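Esterase (Thermotoga maritima, PDB 3DOH) probably hydrolyses carboxylic esters, as a thermostable alpha/beta-hydrolase that carries an immunoglobulin-like domain at its N-terminal end. Local coordinates at residues N103-L108 / T134-L139; E20-V25 / S54-T59. All coordinates share one frame; numbering follows the deposited sequence.

Contact 1. Residues N103-L108 / T134-L139; sequences NTRMKL and TDEKHL. With SO4 (sulfate ion), chain F; SO4 (sulfate ion), chain G.
Arg-105 and Glu-136 reach for each other from opposite directions and meet in a salt bridge, NH2 of Arg-105 lying 2.7 Å from OE1 of Glu-136. The bond is bent, with an N-H...O angle of 130°, and the carboxylate oxygen sits at the edge of the guanidinium, somewhat tilted from its plane. The same OE1 takes a second, nearly straight bond from NE2 of His-138, at 2.7 Å and in the plane of the imidazole. The two donors use different lone pairs: the arginine takes the syn one, on the side of OE2, and the histidine the anti one.

Carbon closes in on the other oxygen: OE2 of Glu-136 is 3.4 Å from CB and 3.6 Å from CD1 of Leu-108. Glu-136 gets there because CG stands beside its own backbone N (chi1 -50°) and the chain runs on extended, away from strand 129-139 and toward the loop 103-108. Tyr-191 meets the imidazole edge-to-face, and Glu-20 holds NH1 of Arg-105 in a second salt bridge.

This cluster is the close-packed part of a contact that buries just 132 Å². The looser side is where Lys-137 and ND1 of His-138 point to sulfates probably taken up from the crystallisation liquor. ND1 of His-138 gives a hydrogen bond of 2.6 Å to O4 of one sulfate, while Lys-137 NZ reaches O1 of the other at 3.2 Å and also pairs with Asp-142.

In this crystal, where a sulfate occupies ND1 and Glu-136 occupies NE2, a protonated, positively charged His-138 is plausible despite Arg-105 nearby. OE1 of Glu-136 would then face two positive groups, with Glu-20 sharing the charge of Arg-105.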
loop_
_atom_site.group_PDB
_atom_site.type_symbol
_atom_site.label_atom_id
_atom_site.label_comp_id
_atom_site.label_asym_id
_atom_site.label_seq_id
_atom_site.Cartn_x
_atom_site.Cartn_y
_atom_site.Cartn_z
ATOM N N ASN A 103 -26.152 10.052 -25.661
ATOM C CA ASN A 103 -25.155 8.991 -25.594
ATOM C C ASN A 103 -25.158 8.119 -26.845
ATOM O O ASN A 103 -26.173 8.004 -27.532
ATOM C CB ASN A 103 -25.374 8.128 -24.351
ATOM C CG ASN A 103 -25.349 8.936 -23.069
ATOM O OD1 ASN A 103 -25.037 10.127 -23.078
ATOM N ND2 ASN A 103 -25.679 8.291 -21.955
ATOM N N THR A 104 -24.015 7.505 -27.136
ATOM C CA THR A 104 -23.883 6.644 -28.305
ATOM C C THR A 104 -23.174 5.340 -27.952
ATOM O O THR A 104 -22.228 5.330 -27.164
ATOM C CB THR A 104 -23.112 7.345 -29.438
ATOM O OG1 THR A 104 -22.849 6.410 -30.492
ATOM C CG2 THR A 104 -21.796 7.903 -28.921
ATOM N N ARG A 105 -23.638 4.242 -28.540
ATOM C CA ARG A 105 -22.987 2.948 -28.368
ATOM C C ARG A 105 -22.012 2.665 -29.506
ATOM O O ARG A 105 -22.393 2.116 -30.540
ATOM C CB ARG A 105 -24.030 1.832 -28.280
ATOM C CG ARG A 105 -23.591 0.636 -27.450
ATOM C CD ARG A 105 -24.498 -0.561 -27.683
ATOM N NE ARG A 105 -23.878 -1.556 -28.555
ATOM C CZ ARG A 105 -23.624 -2.810 -28.195
ATOM N NH1 ARG A 105 -23.938 -3.228 -26.976
ATOM N NH2 ARG A 105 -23.058 -3.646 -29.053
ATOM N N MET A 106 -20.754 3.043 -29.307
ATOM C CA MET A 106 -19.630 2.200 -29.698
ATOM C C MET A 106 -20.109 0.914 -30.363
ATOM O O MET A 106 -20.622 0.014 -29.700
ATOM C CB MET A 106 -18.760 1.870 -28.483
ATOM C CG MET A 106 -17.309 2.302 -28.623
ATOM S SD MET A 106 -16.420 2.273 -27.054
ATOM C CE MET A 106 -14.877 1.514 -27.554
ATOM N N LYS A 107 -19.938 0.836 -31.680
ATOM C CA LYS A 107 -19.577 -0.417 -32.332
ATOM C C LYS A 107 -18.461 -1.130 -31.577
ATOM O O LYS A 107 -17.429 -0.534 -31.266
ATOM C CB LYS A 107 -19.154 -0.164 -33.780
ATOM C CG LYS A 107 -18.025 0.843 -33.929
ATOM C CD LYS A 107 -18.234 1.730 -35.147
ATOM C CE LYS A 107 -19.632 2.327 -35.163
ATOM N NZ LYS A 107 -20.560 1.544 -36.025
ATOM N N LEU A 108 -18.675 -2.409 -31.284
ATOM C CA LEU A 108 -17.757 -3.169 -30.415
ATOM C C LEU A 108 -16.626 -3.811 -31.171
ATOM O O LEU A 108 -16.852 -4.428 -32.198
ATOM C CB LEU A 108 -18.500 -4.235 -29.593
ATOM C CG LEU A 108 -19.344 -3.660 -28.462
ATOM C CD1 LEU A 108 -20.144 -4.759 -27.754
ATOM C CD2 LEU A 108 -18.410 -2.901 -27.511
ATOM N N THR A 134 -16.608 -12.502 -33.553
ATOM C CA THR A 134 -17.456 -12.866 -34.683
ATOM C C THR A 134 -18.947 -12.801 -34.354
ATOM O O THR A 134 -19.777 -13.284 -35.124
ATOM C CB THR A 134 -17.116 -14.271 -35.214
ATOM O OG1 THR A 134 -16.033 -14.183 -36.147
ATOM C CG2 THR A 134 -18.324 -14.888 -35.902
ATOM N N ASP A 135 -19.279 -12.219 -33.213
ATOM C CA ASP A 135 -20.614 -12.370 -32.665
ATOM C C ASP A 135 -20.708 -11.587 -31.374
ATOM O O ASP A 135 -19.791 -11.611 -30.554
ATOM C CB ASP A 135 -20.923 -13.846 -32.407
ATOM C CG ASP A 135 -21.596 -14.515 -33.589
ATOM O OD1 ASP A 135 -22.837 -14.426 -33.698
ATOM O OD2 ASP A 135 -20.884 -15.131 -34.410
ATOM N N GLU A 136 -21.821 -10.890 -31.191
ATOM C CA GLU A 136 -22.171 -10.425 -29.874
ATOM C C GLU A 136 -23.294 -11.366 -29.420
ATOM O O GLU A 136 -23.858 -12.071 -30.237
ATOM C CB GLU A 136 -22.600 -8.958 -29.942
ATOM C CG GLU A 136 -21.602 -8.048 -30.704
ATOM C CD GLU A 136 -21.877 -6.546 -30.542
ATOM O OE1 GLU A 136 -22.811 -6.185 -29.813
ATOM O OE2 GLU A 136 -21.154 -5.716 -31.128
ATOM N N LYS A 137 -23.581 -11.432 -28.126
ATOM C CA LYS A 137 -24.783 -12.116 -27.581
ATOM C C LYS A 137 -25.203 -11.162 -26.480
ATOM O O LYS A 137 -24.401 -10.919 -25.573
ATOM C CB LYS A 137 -24.403 -13.479 -26.954
ATOM C CG LYS A 137 -25.456 -14.575 -26.939
ATOM C CD LYS A 137 -26.297 -14.582 -25.666
ATOM C CE LYS A 137 -27.192 -15.869 -25.542
ATOM N NZ LYS A 137 -28.582 -15.767 -26.197
ATOM N N HIS A 138 -26.421 -10.635 -26.554
ATOM C CA HIS A 138 -26.862 -9.594 -25.632
ATOM C C HIS A 138 -27.828 -10.151 -24.593
ATOM O O HIS A 138 -29.025 -10.281 -24.850
ATOM C CB HIS A 138 -27.519 -8.444 -26.398
ATOM C CG HIS A 138 -26.677 -7.901 -27.511
ATOM N ND1 HIS A 138 -27.154 -7.743 -28.794
ATOM C CD2 HIS A 138 -25.390 -7.480 -27.533
ATOM C CE1 HIS A 138 -26.196 -7.248 -29.559
ATOM N NE2 HIS A 138 -25.117 -7.079 -28.817
ATOM N N LEU A 139 -27.301 -10.479 -23.418
ATOM C CA LEU A 139 -27.989 -11.371 -22.492
ATOM C C LEU A 139 -29.173 -10.675 -21.832
ATOM O O LEU A 139 -29.012 -9.948 -20.851
ATOM C CB LEU A 139 -27.020 -11.885 -21.424
ATOM C CG LEU A 139 -26.252 -13.164 -21.765
ATOM C CD1 LEU A 139 -25.337 -13.564 -20.618
ATOM C CD2 LEU A 139 -27.211 -14.292 -22.109
HETATM S S SO4 F . -30.759 -14.711 -22.395
HETATM O O1 SO4 F . -30.062 -14.493 -23.660
HETATM O O2 SO4 F . -30.345 -15.963 -21.781
HETATM O O3 SO4 F . -32.179 -14.798 -22.612
HETATM O O4 SO4 F . -30.519 -13.616 -21.467
HETATM S S SO4 G . -30.497 -8.001 -30.138
HETATM O O1 SO4 G . -30.476 -6.543 -30.250
HETATM O O2 SO4 G . -29.904 -8.527 -31.373
HETATM O O3 SO4 G . -31.867 -8.503 -29.965
HETATM O O4 SO4 G . -29.691 -8.424 -28.986
#

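Contact 2. Residues E20-V25 / S54-T59; sequences EKVCAV and SSRTIT. With SO4 (sulfate ion), chain E.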
loop_
_atom_site.group_PDB
_atom_site.type_symbol
_atom_site.label_atom_id
_atom_site.label_comp_id
_atom_site.label_asym_id
_atom_site.label_seq_id
_atom_site.Cartn_x
_atom_site.Cartn_y
_atom_site.Cartn_z
ATOM N N GLU A 20 -24.761 -1.248 -20.092
ATOM C CA GLU A 20 -24.392 -2.517 -20.700
ATOM C C GLU A 20 -22.882 -2.629 -20.855
ATOM O O GLU A 20 -22.225 -1.721 -21.364
ATOM C CB GLU A 20 -25.074 -2.677 -22.061
ATOM C CG GLU A 20 -24.624 -3.903 -22.840
ATOM C CD GLU A 20 -24.832 -3.752 -24.334
ATOM O OE1 GLU A 20 -24.704 -2.617 -24.842
ATOM O OE2 GLU A 20 -25.122 -4.767 -25.000
ATOM N N LYS A 21 -22.341 -3.757 -20.410
ATOM C CA LYS A 21 -20.918 -3.990 -20.416
ATOM C C LYS A 21 -20.700 -5.336 -21.057
ATOM O O LYS A 21 -21.554 -6.228 -20.966
ATOM C CB LYS A 21 -20.333 -4.074 -19.012
ATOM C CG LYS A 21 -20.498 -2.894 -18.011
ATOM C CD LYS A 21 -19.690 -3.246 -16.734
ATOM C CE LYS A 21 -19.678 -2.152 -15.719
ATOM N NZ LYS A 21 -18.926 -0.976 -16.207
ATOM N N VAL A 22 -19.548 -5.488 -21.692
ATOM C CA VAL A 22 -19.089 -6.795 -22.125
ATOM C C VAL A 22 -18.492 -7.504 -20.886
ATOM O O VAL A 22 -17.454 -7.071 -20.356
ATOM C CB VAL A 22 -17.982 -6.701 -23.198
ATOM C CG1 VAL A 22 -17.712 -8.056 -23.756
ATOM C CG2 VAL A 22 -18.366 -5.778 -24.306
ATOM N N CYS A 23 -19.140 -8.596 -20.472
ATOM C CA CYS A 23 -18.797 -9.312 -19.249
ATOM C C CYS A 23 -18.131 -10.646 -19.548
ATOM O O CYS A 23 -17.437 -11.205 -18.709
ATOM C CB CYS A 23 -20.037 -9.523 -18.378
ATOM S SG CYS A 23 -21.250 -10.597 -19.125
ATOM N N ALA A 24 -18.329 -11.177 -20.742
ATOM C CA ALA A 24 -17.616 -12.405 -21.045
ATOM C C ALA A 24 -17.303 -12.547 -22.523
ATOM O O ALA A 24 -17.874 -11.856 -23.358
ATOM C CB ALA A 24 -18.364 -13.598 -20.518
ATOM N N VAL A 25 -16.348 -13.405 -22.823
ATOM C CA VAL A 25 -16.037 -13.769 -24.172
ATOM C C VAL A 25 -16.129 -15.286 -24.183
ATOM O O VAL A 25 -15.516 -15.961 -23.345
ATOM C CB VAL A 25 -14.621 -13.279 -24.549
ATOM C CG1 VAL A 25 -14.085 -14.057 -25.705
ATOM C CG2 VAL A 25 -14.630 -11.796 -24.859
ATOM N N SER A 54 -6.837 -1.705 -25.099
ATOM C CA SER A 54 -6.483 -1.915 -23.738
ATOM C C SER A 54 -6.983 -3.312 -23.292
ATOM O O SER A 54 -7.891 -3.884 -23.923
ATOM C CB SER A 54 -6.949 -0.730 -22.898
ATOM O OG SER A 54 -8.352 -0.715 -22.739
ATOM N N SER A 55 -6.361 -3.882 -22.251
ATOM C CA SER A 55 -6.721 -5.249 -21.806
ATOM C C SER A 55 -7.993 -5.244 -21.002
ATOM O O SER A 55 -8.277 -4.301 -20.254
ATOM C CB SER A 55 -5.669 -5.911 -20.910
ATOM O OG SER A 55 -4.353 -5.689 -21.344
ATOM N N ARG A 56 -8.751 -6.319 -21.167
ATOM C CA ARG A 56 -9.824 -6.647 -20.246
ATOM C C ARG A 56 -9.203 -7.651 -19.326
ATOM O O ARG A 56 -8.418 -8.518 -19.773
ATOM C CB ARG A 56 -11.031 -7.231 -20.989
ATOM C CG ARG A 56 -11.821 -6.189 -21.795
ATOM C CD ARG A 56 -12.294 -5.042 -20.906
ATOM N NE ARG A 56 -13.050 -5.550 -19.759
ATOM C CZ ARG A 56 -14.336 -5.914 -19.795
ATOM N NH1 ARG A 56 -15.038 -5.823 -20.931
ATOM N NH2 ARG A 56 -14.926 -6.378 -18.681
ATOM N N THR A 57 -9.508 -7.540 -18.042
ATOM C CA THR A 57 -8.940 -8.493 -17.139
ATOM C C THR A 57 -9.819 -9.724 -16.976
ATOM O O THR A 57 -10.959 -9.614 -16.513
ATOM C CB THR A 57 -8.476 -7.913 -15.794
ATOM O OG1 THR A 57 -8.986 -8.740 -14.761
ATOM C CG2 THR A 57 -8.855 -6.458 -15.554
ATOM N N ILE A 58 -9.278 -10.886 -17.397
ATOM C CA ILE A 58 -9.972 -12.191 -17.326
ATOM C C ILE A 58 -9.980 -12.732 -15.885
ATOM O O ILE A 58 -8.952 -13.070 -15.352
ATOM C CB ILE A 58 -9.337 -13.231 -18.298
ATOM C CG1 ILE A 58 -9.343 -12.698 -19.729
ATOM C CG2 ILE A 58 -10.133 -14.484 -18.308
ATOM C CD1 ILE A 58 -8.166 -13.163 -20.607
ATOM N N THR A 59 -11.137 -12.814 -15.247
ATOM C CA THR A 59 -11.155 -13.184 -13.828
ATOM C C THR A 59 -11.323 -14.699 -13.529
ATOM O O THR A 59 -10.821 -15.180 -12.508
ATOM C CB THR A 59 -12.215 -12.383 -13.049
ATOM O OG1 THR A 59 -13.462 -12.460 -13.744
ATOM C CG2 THR A 59 -11.825 -10.942 -12.967
HETATM S S SO4 E . -3.036 -2.420 -21.056
HETATM O O1 SO4 E . -3.546 -2.910 -22.336
HETATM O O2 SO4 E . -2.645 -3.550 -20.186
HETATM O O3 SO4 E . -4.085 -1.590 -20.467
HETATM O O4 SO4 E . -1.893 -1.552 -21.275
#
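Val-22 offers its backbone carbonyl to the end of the Arg-56 side chain, and both terminal nitrogens of the guanidinium converge on that one oxygen. NH1 of Arg-56 is 2.8 Å from O of Val-22, with an N-H...O angle of 153°; NH2 of Arg-56 is 3.1 Å from the same oxygen and more bent, at 135°. The approach is end-on and edgewise: the oxygen lies near the guanidinium plane for both bonds, so the flat group points its outer edge at the carbonyl. At the carbonyl the two donors differ, since NH2 stands almost in line with the C=O bond whereas NH1 comes in at a C=O...N angle of 143° and tilted from the carbonyl plane.

CB of Val-22 also comes within 3.8 Å of NH1 of Arg-56, a van der Waals contact. Arg-56 does not span the gap fully stretched: its chain folds at chi2 and chi3, which turns the guanidinium edge onto the carbonyl.

Outside partners fix the rotation of the buried guanidinium. Asp-89 forms a salt bridge with NE, its strongest polar link, while the Ser-86 carbonyl accepts from NH2 and the hydroxyl of Tyr-110 is bonded to NH1. Val-45, Val-47 and Leu-85 pack against the side chain. Farther along the strand, Ser-55 N donates to O1 of a sulfate, probably from the crystallisation liquor, at 3.0 Å.

Next to Val-22, Cys-23 and Ala-24 both face Ile-12 in a classic beta bulge. No backbone pairing joins the two segments, because strand 80-85 lies between strands 19-29 and 53-64 in sheet order. With Val-22 and Arg-56 both buried, the arginine side chain crosses the interior between non-adjacent strands of the all-beta, immunoglobulin-like (E-set) N-terminal domain.

Both contacts reach the same sheet, that of the immunoglobulin-like domain, with their centres about 13 Å apart, and strand 19-29 joins them. Glu-20 of segment 20-25 forms a salt bridge to Arg-105 of contact 1, and OE2 of Glu-20 lies 3.7 Å from CD2 of His-138. Two residues along the strand, CG2 of Val-22 packs 4.0 Å from CD1 of Leu-108. Tyr-191, which hydrogen-bonds Glu-20 and meets the His-138 ring, ties this junction to the hydrolase part of the chain. Neither contact includes a member of the probable catalytic triad, Ser-271, His-359 and Asp-319.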